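Local coordinates for protein sulfatase (Bacteroides fragilis CAG:558, PDB 6USS) that probably hydrolyses aryl sulfate esters as a calcium-dependent arylsulfatase of the gut microbiota, at residues N108-K113 with K165-A170; Q145-A150 with D382-I387; N492-V497 with P512-I517. The protein carries 1 engineered substitution. All blocks are in the same frame, centred on the assembly; numbering follows the deposited sequence.

Contact 1. Residues N108-K113 with K165-A170; sequences NWTYPK and KAHFGA
Trp109 opens the contact with its CB, which lies at the edge of the His167 imidazole, 4.2 Å from CE1. The next residue, Thr110, makes the direct bond: its carbonyl O accepts from His167 NE2 at 2.8 Å. The donor sits in the carbonyl plane on a lone pair of O, and O in turn lies only 5° out of the ring plane, although the N-H...O angle is a bent 141°. The bond helps hold the rotation of the imidazole; the His167 side chain lies about 6 Å from the bound calcium ion and touches engineered Cys88, the position predicted to carry formylglycine in the natural enzyme, consistent with a place for the two loops at the edge of the active site. Thr110 OG1 continues the link through water: one molecule, 3.0 Å from OG1, donates to His167 O, and another, 2.7 Å from OG1, bridges to Gly169 O. At Tyr111 the backbone takes over, its O lying 3.2 Å from Ala170 CB, while CB of Tyr111 points away and the ring stacks with Trp215. Lys113 adds CA, 4.1 Å from the same Ala170 CB, and sends NZ off to Asn172 O.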
loop_
_atom_site.group_PDB
_atom_site.type_symbol
_atom_site.label_atom_id
_atom_site.label_comp_id
_atom_site.label_asym_id
_atom_site.label_seq_id
_atom_site.Cartn_x
_atom_site.Cartn_y
_atom_site.Cartn_z
ATOM N N ASN A 108 -18.620 -15.798 -10.462
ATOM C CA ASN A 108 -19.774 -14.933 -10.278
ATOM C C ASN A 108 -19.355 -13.789 -9.363
ATOM O O ASN A 108 -18.220 -13.753 -8.878
ATOM C CB ASN A 108 -20.956 -15.727 -9.724
ATOM C CG ASN A 108 -22.264 -15.037 -9.942
ATOM O OD1 ASN A 108 -22.309 -13.882 -10.376
ATOM N ND2 ASN A 108 -23.354 -15.731 -9.615
ATOM N N TRP A 109 -20.257 -12.842 -9.107
ATOM C CA TRP A 109 -19.829 -11.631 -8.410
ATOM C C TRP A 109 -19.667 -11.850 -6.899
ATOM O O TRP A 109 -20.437 -12.570 -6.263
ATOM C CB TRP A 109 -20.788 -10.469 -8.696
ATOM C CG TRP A 109 -22.152 -10.578 -8.101
ATOM C CD1 TRP A 109 -23.256 -11.135 -8.683
ATOM C CD2 TRP A 109 -22.571 -10.087 -6.818
ATOM N NE1 TRP A 109 -24.341 -11.030 -7.834
ATOM C CE2 TRP A 109 -23.945 -10.393 -6.682
ATOM C CE3 TRP A 109 -21.920 -9.418 -5.774
ATOM C CZ2 TRP A 109 -24.678 -10.061 -5.535
ATOM C CZ3 TRP A 109 -22.648 -9.079 -4.643
ATOM C CH2 TRP A 109 -24.014 -9.405 -4.532
ATOM N N THR A 110 -18.646 -11.221 -6.328
ATOM C CA THR A 110 -18.275 -11.433 -4.936
ATOM C C THR A 110 -18.587 -10.212 -4.080
ATOM O O THR A 110 -18.567 -9.071 -4.561
ATOM C CB THR A 110 -16.785 -11.753 -4.806
ATOM O OG1 THR A 110 -16.024 -10.580 -5.099
ATOM C CG2 THR A 110 -16.390 -12.845 -5.766
ATOM N N TYR A 111 -18.901 -10.483 -2.788
ATOM C CA TYR A 111 -18.776 -9.534 -1.685
ATOM C C TYR A 111 -18.793 -10.249 -0.326
ATOM O O TYR A 111 -17.804 -10.164 0.414
ATOM C CB TYR A 111 -19.848 -8.435 -1.737
ATOM C CG TYR A 111 -19.608 -7.365 -0.687
ATOM C CD1 TYR A 111 -18.897 -6.198 -0.995
ATOM C CD2 TYR A 111 -20.067 -7.530 0.618
ATOM C CE1 TYR A 111 -18.671 -5.228 -0.030
ATOM C CE2 TYR A 111 -19.837 -6.566 1.589
ATOM C CZ TYR A 111 -19.137 -5.429 1.263
ATOM O OH TYR A 111 -18.910 -4.491 2.230
ATOM N N PRO A 112 -19.862 -10.954 0.056
ATOM C CA PRO A 112 -19.914 -11.514 1.420
ATOM C C PRO A 112 -18.860 -12.591 1.637
ATOM O O PRO A 112 -18.732 -13.516 0.835
ATOM C CB PRO A 112 -21.329 -12.098 1.509
ATOM C CG PRO A 112 -21.669 -12.439 0.099
ATOM C CD PRO A 112 -21.078 -11.297 -0.704
ATOM N N LYS A 113 -18.131 -12.492 2.755
ATOM C CA LYS A 113 -17.060 -13.447 3.027
ATOM C C LYS A 113 -17.619 -14.852 3.239
ATOM O O LYS A 113 -18.521 -15.062 4.060
ATOM C CB LYS A 113 -16.250 -13.017 4.240
ATOM C CG LYS A 113 -15.138 -13.995 4.629
ATOM C CD LYS A 113 -14.237 -13.386 5.741
ATOM C CE LYS A 113 -13.083 -14.303 6.093
ATOM N NZ LYS A 113 -12.027 -13.577 6.826
ATOM N N LYS A 165 -13.742 1.483 -8.547
ATOM C CA LYS A 165 -14.201 0.137 -8.222
ATOM C C LYS A 165 -13.047 -0.857 -8.274
ATOM O O LYS A 165 -12.427 -1.045 -9.324
ATOM C CB LYS A 165 -15.303 -0.286 -9.189
ATOM C CG LYS A 165 -15.516 -1.781 -9.285
ATOM C CD LYS A 165 -16.933 -2.074 -9.737
ATOM C CE LYS A 165 -17.087 -3.531 -10.141
ATOM N NZ LYS A 165 -18.398 -3.752 -10.795
ATOM N N ALA A 166 -12.758 -1.499 -7.143
ATOM C CA ALA A 166 -11.719 -2.533 -7.102
ATOM C C ALA A 166 -12.373 -3.901 -7.275
ATOM O O ALA A 166 -12.212 -4.548 -8.314
ATOM C CB ALA A 166 -10.911 -2.430 -5.808
ATOM N N HIS A 167 -13.115 -4.348 -6.263
ATOM C CA HIS A 167 -13.937 -5.548 -6.385
ATOM C C HIS A 167 -13.078 -6.778 -6.718
ATOM O O HIS A 167 -13.401 -7.569 -7.599
ATOM C CB HIS A 167 -15.028 -5.302 -7.432
ATOM C CG HIS A 167 -16.165 -6.277 -7.389
ATOM N ND1 HIS A 167 -16.980 -6.524 -8.480
ATOM C CD2 HIS A 167 -16.630 -7.061 -6.390
ATOM C CE1 HIS A 167 -17.895 -7.420 -8.152
ATOM N NE2 HIS A 167 -17.708 -7.758 -6.888
ATOM N N PHE A 168 -11.951 -6.921 -6.014
ATOM C CA PHE A 168 -11.006 -8.017 -6.235
ATOM C C PHE A 168 -11.125 -9.133 -5.209
ATOM O O PHE A 168 -10.765 -10.276 -5.510
ATOM C CB PHE A 168 -9.553 -7.525 -6.183
ATOM C CG PHE A 168 -9.171 -6.574 -7.288
ATOM C CD1 PHE A 168 -9.376 -6.905 -8.627
ATOM C CD2 PHE A 168 -8.586 -5.343 -6.983
ATOM C CE1 PHE A 168 -9.014 -6.018 -9.646
ATOM C CE2 PHE A 168 -8.214 -4.450 -8.000
ATOM C CZ PHE A 168 -8.432 -4.783 -9.328
ATOM N N GLY A 169 -11.568 -8.814 -3.991
ATOM C CA GLY A 169 -11.682 -9.804 -2.938
ATOM C C GLY A 169 -12.908 -9.528 -2.093
ATOM O O GLY A 169 -13.400 -8.398 -2.021
ATOM N N ALA A 170 -13.413 -10.585 -1.470
ATOM C CA ALA A 170 -14.597 -10.420 -0.647
ATOM C C ALA A 170 -14.265 -9.550 0.555
ATOM O O ALA A 170 -13.101 -9.379 0.919
ATOM C CB ALA A 170 -15.141 -11.779 -0.198
HETATM O O HOH W 1 -15.978 -8.497 -3.319
HETATM O O HOH W 2 -14.355 -10.172 -7.503
#

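Contact 2. Residues Q145-A150 with D382-I387; sequences QATSLA and DFYPSI
Tyr384 and Leu149 pack together near the N-terminal ends of two helices of the alpha/beta sulfatase fold, 149-155 and 383-390. The tight part is the tyrosine ring against the start of helix 149-155. Leu149 CB approaches CD2 of the ring at 3.7 Å, the backbone N of Leu149 lies 3.6 Å from CE2, and Leu149 CD1 sits over one face. Tyr384 holds CG anti to its backbone N (chi1 -179°), and the ring extends toward the loop ahead of Leu149, where its hydroxyl donates to Thr147 O. Contact thins out toward both flanks. On one, Leu149 and Ile387 cross at about a right angle and meet through single methyls, CD1 and CG2, 4.0 Å apart. On the other, of the side chain of partly exposed Thr147, CG2 comes to 4.3 Å of Tyr384 OH, and the threonine hydroxyl pairs with Val399 N instead. At Ser148, the N-cap of helix 149-155, CB points away from the 382-387 segment; its OG accepts a weak bond from Ala150 N and is also bonded to Met181 O. In the 2.8 Å bond to Thr147 O, Tyr384 OH stands above the carbonyl plane, 41° out of it.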
loop_
_atom_site.group_PDB
_atom_site.type_symbol
_atom_site.label_atom_id
_atom_site.label_comp_id
_atom_site.label_asym_id
_atom_site.label_seq_id
_atom_site.Cartn_x
_atom_site.Cartn_y
_atom_site.Cartn_z
ATOM N N GLN A 145 -4.993 -17.721 -5.315
ATOM C CA GLN A 145 -3.754 -17.004 -5.027
ATOM C C GLN A 145 -3.069 -16.653 -6.338
ATOM O O GLN A 145 -2.965 -17.496 -7.235
ATOM C CB GLN A 145 -2.809 -17.835 -4.159
ATOM C CG GLN A 145 -1.437 -17.162 -3.954
ATOM C CD GLN A 145 -0.462 -17.978 -3.098
ATOM O OE1 GLN A 145 -0.746 -19.120 -2.728
ATOM N NE2 GLN A 145 0.691 -17.385 -2.781
ATOM N N ALA A 146 -2.614 -15.411 -6.457
ATOM C CA ALA A 146 -1.997 -15.000 -7.710
ATOM C C ALA A 146 -1.097 -13.799 -7.478
ATOM O O ALA A 146 -1.313 -13.003 -6.559
ATOM C CB ALA A 146 -3.039 -14.676 -8.788
ATOM N N THR A 147 -0.077 -13.697 -8.324
ATOM C CA THR A 147 0.821 -12.554 -8.343
ATOM C C THR A 147 0.149 -11.414 -9.107
ATOM O O THR A 147 -0.160 -11.554 -10.298
ATOM C CB THR A 147 2.143 -12.954 -8.990
ATOM O OG1 THR A 147 2.750 -13.981 -8.195
ATOM C CG2 THR A 147 3.074 -11.765 -9.073
ATOM N N SER A 148 -0.085 -10.299 -8.414
ATOM C CA SER A 148 -0.894 -9.208 -8.937
ATOM C C SER A 148 -0.167 -8.415 -10.010
ATOM O O SER A 148 1.042 -8.181 -9.924
ATOM C CB SER A 148 -1.313 -8.257 -7.821
ATOM O OG SER A 148 -2.141 -7.226 -8.355
ATOM N N LEU A 149 -0.932 -7.979 -11.014
ATOM C CA LEU A 149 -0.379 -7.131 -12.061
ATOM C C LEU A 149 0.224 -5.847 -11.490
ATOM O O LEU A 149 1.273 -5.386 -11.959
ATOM C CB LEU A 149 -1.468 -6.821 -13.083
ATOM C CG LEU A 149 -1.237 -5.735 -14.138
ATOM C CD1 LEU A 149 -0.095 -6.051 -15.092
ATOM C CD2 LEU A 149 -2.509 -5.529 -14.916
ATOM N N ALA A 150 -0.425 -5.249 -10.478
ATOM C CA ALA A 150 0.077 -4.003 -9.902
ATOM C C ALA A 150 1.333 -4.225 -9.073
ATOM O O ALA A 150 2.172 -3.318 -8.973
ATOM C CB ALA A 150 -0.997 -3.339 -9.038
ATOM N N ASP A 382 -5.693 -11.130 -21.373
ATOM C CA ASP A 382 -4.566 -10.676 -22.189
ATOM C C ASP A 382 -4.024 -9.316 -21.743
ATOM O O ASP A 382 -2.847 -9.006 -21.998
ATOM C CB ASP A 382 -4.970 -10.581 -23.662
ATOM C CG ASP A 382 -5.532 -11.880 -24.213
ATOM O OD1 ASP A 382 -5.290 -12.952 -23.614
ATOM O OD2 ASP A 382 -6.233 -11.817 -25.253
ATOM N N PHE A 383 -4.869 -8.483 -21.118
ATOM C CA PHE A 383 -4.429 -7.180 -20.616
ATOM C C PHE A 383 -3.220 -7.301 -19.688
ATOM O O PHE A 383 -2.367 -6.401 -19.654
ATOM C CB PHE A 383 -5.578 -6.477 -19.874
ATOM C CG PHE A 383 -6.589 -5.809 -20.775
ATOM C CD1 PHE A 383 -7.236 -6.514 -21.775
ATOM C CD2 PHE A 383 -6.925 -4.476 -20.585
ATOM C CE1 PHE A 383 -8.196 -5.893 -22.599
ATOM C CE2 PHE A 383 -7.876 -3.843 -21.399
ATOM C CZ PHE A 383 -8.511 -4.554 -22.412
ATOM N N TYR A 384 -3.128 -8.423 -18.943
ATOM C CA TYR A 384 -2.051 -8.592 -17.966
ATOM C C TYR A 384 -0.679 -8.686 -18.632
ATOM O O TYR A 384 0.175 -7.816 -18.374
ATOM C CB TYR A 384 -2.372 -9.797 -17.081
ATOM C CG TYR A 384 -1.429 -10.174 -15.969
ATOM C CD1 TYR A 384 -0.150 -10.650 -16.233
ATOM C CD2 TYR A 384 -1.860 -10.137 -14.646
ATOM C CE1 TYR A 384 0.689 -11.039 -15.203
ATOM C CE2 TYR A 384 -1.049 -10.534 -13.615
ATOM C CZ TYR A 384 0.226 -10.984 -13.893
ATOM O OH TYR A 384 1.038 -11.371 -12.853
ATOM N N PRO A 385 -0.400 -9.672 -19.506
ATOM C CA PRO A 385 0.889 -9.643 -20.222
ATOM C C PRO A 385 1.078 -8.391 -21.051
ATOM O O PRO A 385 2.214 -7.947 -21.198
ATOM C CB PRO A 385 0.838 -10.883 -21.134
ATOM C CG PRO A 385 -0.355 -11.658 -20.719
ATOM C CD PRO A 385 -1.295 -10.703 -20.065
ATOM N N SER A 386 0.004 -7.814 -21.611
ATOM C CA SER A 386 0.172 -6.670 -22.512
ATOM C C SER A 386 0.628 -5.434 -21.755
ATOM O O SER A 386 1.492 -4.686 -22.225
ATOM C CB SER A 386 -1.122 -6.366 -23.264
ATOM O OG SER A 386 -1.611 -7.515 -23.927
ATOM N N ILE A 387 0.065 -5.206 -20.573
ATOM C CA ILE A 387 0.428 -4.017 -19.820
ATOM C C ILE A 387 1.861 -4.145 -19.289
ATOM O O ILE A 387 2.636 -3.183 -19.321
ATOM C CB ILE A 387 -0.621 -3.774 -18.715
ATOM C CG1 ILE A 387 -1.880 -3.164 -19.349
ATOM C CG2 ILE A 387 -0.044 -2.887 -17.617
ATOM C CD1 ILE A 387 -3.173 -3.323 -18.563
#

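Contact 3. Residues N492-V497 with P512-I517; sequences NYLRKV and PWPDEI
Arg495 and Asp515 reach toward each other tip to tip, guanidinium and carboxylate nearly coplanar at 16°. The salt bridge is end-on and two-pronged: NH1 donates to OD1 at 2.9 Å, almost straight, and NH2 to OD2 at 2.7 Å, both oxygens being met on their syn side. NH2 also donates to Asn492 OD1, 2.7 Å away and one helical turn back, so that Asn492 helps set the guanidinium in place. Trp513 lies differently against the same arginine. The two side chains slide past each other in opposite directions, and the guanidinium stands steeply to the indole, 74° between planes. It is the aliphatic stem that covers the indole: Arg495 CG lies over the five-membered ring in a CH-pi contact, 4.0 Å from its centroid. The chain bends at chi3 (-64°), which sets NE; CZ makes an off-centre cation-pi contact, 5.0 Å from the same centroid. Leu494 crosses the indole obliquely, its CD1 3.7 Å from Trp513 CZ3. Together these contacts fasten the C-terminal tail to the last turn of helix 480-496. Leu494 also touches Ala102 of helix 101-104 and, like Pro514, Cys442 of strand 441-446, placing the contact beside the four-stranded antiparallel sheet.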
loop_
_atom_site.group_PDB
_atom_site.type_symbol
_atom_site.label_atom_id
_atom_site.label_comp_id
_atom_site.label_asym_id
_atom_site.label_seq_id
_atom_site.Cartn_x
_atom_site.Cartn_y
_atom_site.Cartn_z
ATOM N N ASN A 492 -11.786 -30.297 -22.824
ATOM C CA ASN A 492 -10.386 -30.517 -22.487
ATOM C C ASN A 492 -9.823 -29.337 -21.715
ATOM O O ASN A 492 -9.166 -29.518 -20.684
ATOM C CB ASN A 492 -9.574 -30.754 -23.752
ATOM C CG ASN A 492 -9.763 -32.140 -24.301
ATOM O OD1 ASN A 492 -10.119 -33.074 -23.572
ATOM N ND2 ASN A 492 -9.541 -32.287 -25.600
ATOM N N TYR A 493 -10.093 -28.120 -22.194
ATOM C CA TYR A 493 -9.566 -26.919 -21.556
ATOM C C TYR A 493 -10.108 -26.749 -20.138
ATOM O O TYR A 493 -9.346 -26.466 -19.202
ATOM C CB TYR A 493 -9.882 -25.686 -22.401
ATOM C CG TYR A 493 -9.294 -24.443 -21.794
ATOM C CD1 TYR A 493 -7.980 -24.078 -22.057
ATOM C CD2 TYR A 493 -10.027 -23.666 -20.913
ATOM C CE1 TYR A 493 -7.422 -22.956 -21.487
ATOM C CE2 TYR A 493 -9.474 -22.537 -20.327
ATOM C CZ TYR A 493 -8.171 -22.188 -20.619
ATOM O OH TYR A 493 -7.616 -21.061 -20.049
ATOM N N LEU A 494 -11.425 -26.893 -19.961
ATOM C CA LEU A 494 -11.995 -26.746 -18.627
ATOM C C LEU A 494 -11.326 -27.702 -17.657
ATOM O O LEU A 494 -10.892 -27.300 -16.572
ATOM C CB LEU A 494 -13.503 -26.987 -18.662
ATOM C CG LEU A 494 -14.314 -26.056 -19.571
ATOM C CD1 LEU A 494 -15.796 -26.431 -19.538
ATOM C CD2 LEU A 494 -14.114 -24.587 -19.204
ATOM N N ARG A 495 -11.210 -28.979 -18.042
ATOM C CA ARG A 495 -10.581 -29.941 -17.143
ATOM C C ARG A 495 -9.106 -29.613 -16.953
ATOM O O ARG A 495 -8.577 -29.731 -15.843
ATOM C CB ARG A 495 -10.761 -31.366 -17.666
ATOM C CG ARG A 495 -12.204 -31.838 -17.680
ATOM C CD ARG A 495 -12.320 -33.254 -18.235
ATOM N NE ARG A 495 -11.909 -33.352 -19.643
ATOM C CZ ARG A 495 -12.744 -33.338 -20.687
ATOM N NH1 ARG A 495 -14.054 -33.217 -20.497
ATOM N NH2 ARG A 495 -12.267 -33.438 -21.929
ATOM N N LYS A 496 -8.441 -29.154 -18.018
ATOM C CA LYS A 496 -7.012 -28.866 -17.945
ATOM C C LYS A 496 -6.701 -27.794 -16.902
ATOM O O LYS A 496 -5.769 -27.950 -16.108
ATOM C CB LYS A 496 -6.482 -28.439 -19.314
ATOM C CG LYS A 496 -5.003 -28.012 -19.291
ATOM C CD LYS A 496 -4.438 -27.716 -20.680
ATOM C CE LYS A 496 -4.829 -26.322 -21.164
ATOM N NZ LYS A 496 -5.014 -26.239 -22.659
ATOM N N VAL A 497 -7.465 -26.699 -16.883
ATOM C CA VAL A 497 -7.151 -25.588 -15.991
ATOM C C VAL A 497 -7.840 -25.780 -14.643
ATOM O O VAL A 497 -7.813 -24.889 -13.787
ATOM C CB VAL A 497 -7.548 -24.235 -16.619
ATOM C CG1 VAL A 497 -6.931 -24.074 -18.012
ATOM C CG2 VAL A 497 -9.076 -24.108 -16.667
ATOM N N PRO A 512 -22.949 -33.049 -17.047
ATOM C CA PRO A 512 -21.979 -33.473 -18.069
ATOM C C PRO A 512 -21.178 -32.301 -18.610
ATOM O O PRO A 512 -21.726 -31.239 -18.903
ATOM C CB PRO A 512 -22.854 -34.077 -19.178
ATOM C CG PRO A 512 -24.167 -34.382 -18.529
ATOM C CD PRO A 512 -24.335 -33.423 -17.387
ATOM N N TRP A 513 -19.872 -32.509 -18.761
ATOM C CA TRP A 513 -19.041 -31.613 -19.548
ATOM C C TRP A 513 -19.631 -31.534 -20.954
ATOM O O TRP A 513 -20.364 -32.449 -21.354
ATOM C CB TRP A 513 -17.599 -32.130 -19.612
ATOM C CG TRP A 513 -16.816 -32.063 -18.349
ATOM C CD1 TRP A 513 -16.180 -33.101 -17.735
ATOM C CD2 TRP A 513 -16.535 -30.895 -17.562
ATOM N NE1 TRP A 513 -15.543 -32.661 -16.609
ATOM C CE2 TRP A 513 -15.742 -31.313 -16.472
ATOM C CE3 TRP A 513 -16.889 -29.542 -17.665
ATOM C CZ2 TRP A 513 -15.292 -30.428 -15.486
ATOM C CZ3 TRP A 513 -16.450 -28.663 -16.686
ATOM C CH2 TRP A 513 -15.667 -29.109 -15.604
ATOM N N PRO A 514 -19.322 -30.490 -21.746
ATOM C CA PRO A 514 -19.877 -30.430 -23.114
ATOM C C PRO A 514 -19.560 -31.655 -23.957
ATOM O O PRO A 514 -20.378 -32.060 -24.792
ATOM C CB PRO A 514 -19.224 -29.172 -23.714
ATOM C CG PRO A 514 -18.569 -28.467 -22.608
ATOM C CD PRO A 514 -18.312 -29.442 -21.517
ATOM N N ASP A 515 -18.377 -32.246 -23.778
ATOM C CA ASP A 515 -17.957 -33.396 -24.567
ATOM C C ASP A 515 -18.376 -34.730 -23.942
ATOM O O ASP A 515 -17.859 -35.779 -24.342
ATOM C CB ASP A 515 -16.438 -33.357 -24.800
ATOM C CG ASP A 515 -15.642 -33.380 -23.511
ATOM O OD1 ASP A 515 -16.196 -32.990 -22.463
ATOM O OD2 ASP A 515 -14.460 -33.786 -23.536
ATOM N N GLU A 516 -19.297 -34.714 -22.973
ATOM C CA GLU A 516 -19.937 -35.934 -22.488
ATOM C C GLU A 516 -21.419 -35.976 -22.864
ATOM O O GLU A 516 -22.204 -36.653 -22.201
ATOM C CB GLU A 516 -19.763 -36.076 -20.972
ATOM C CG GLU A 516 -18.317 -36.127 -20.454
ATOM C CD GLU A 516 -18.213 -35.915 -18.916
ATOM O OE1 GLU A 516 -18.999 -35.123 -18.335
ATOM O OE2 GLU A 516 -17.327 -36.527 -18.277
ATOM N N ILE A 517 -21.816 -35.272 -23.921
ATOM C CA ILE A 517 -23.217 -35.183 -24.327
ATOM C C ILE A 517 -23.312 -35.423 -25.824
ATOM O O ILE A 517 -22.740 -34.665 -26.604
ATOM C CB ILE A 517 -23.835 -33.807 -23.960
ATOM C CG1 ILE A 517 -24.342 -33.802 -22.525
ATOM C CG2 ILE A 517 -24.985 -33.440 -24.913
ATOM C CD1 ILE A 517 -25.710 -34.445 -22.375
#

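Contacts 1 and 2 interleave along the chain, in the order 108-113, 145-150, 165-170, 382-387, and all four segments belong to the sulfatase domain. Their centres are 18 Å apart and their nearest atoms about 7 Å, so they do not touch, but both border helix 88-97, which begins at engineered Cys88. Contact 1 joins loops beside the calcium site, whereas contact 2 joins the start of one helix and the loop before it to a second helix, near strand 315-321 of the large mixed sheet. Contact 3 follows in series, its centre 27 Å from that of contact 1 and 26 Å from that of contact 2. It lies beside the smaller antiparallel sheet, away from the metal, and joins the C-terminal tail to helix 480-496.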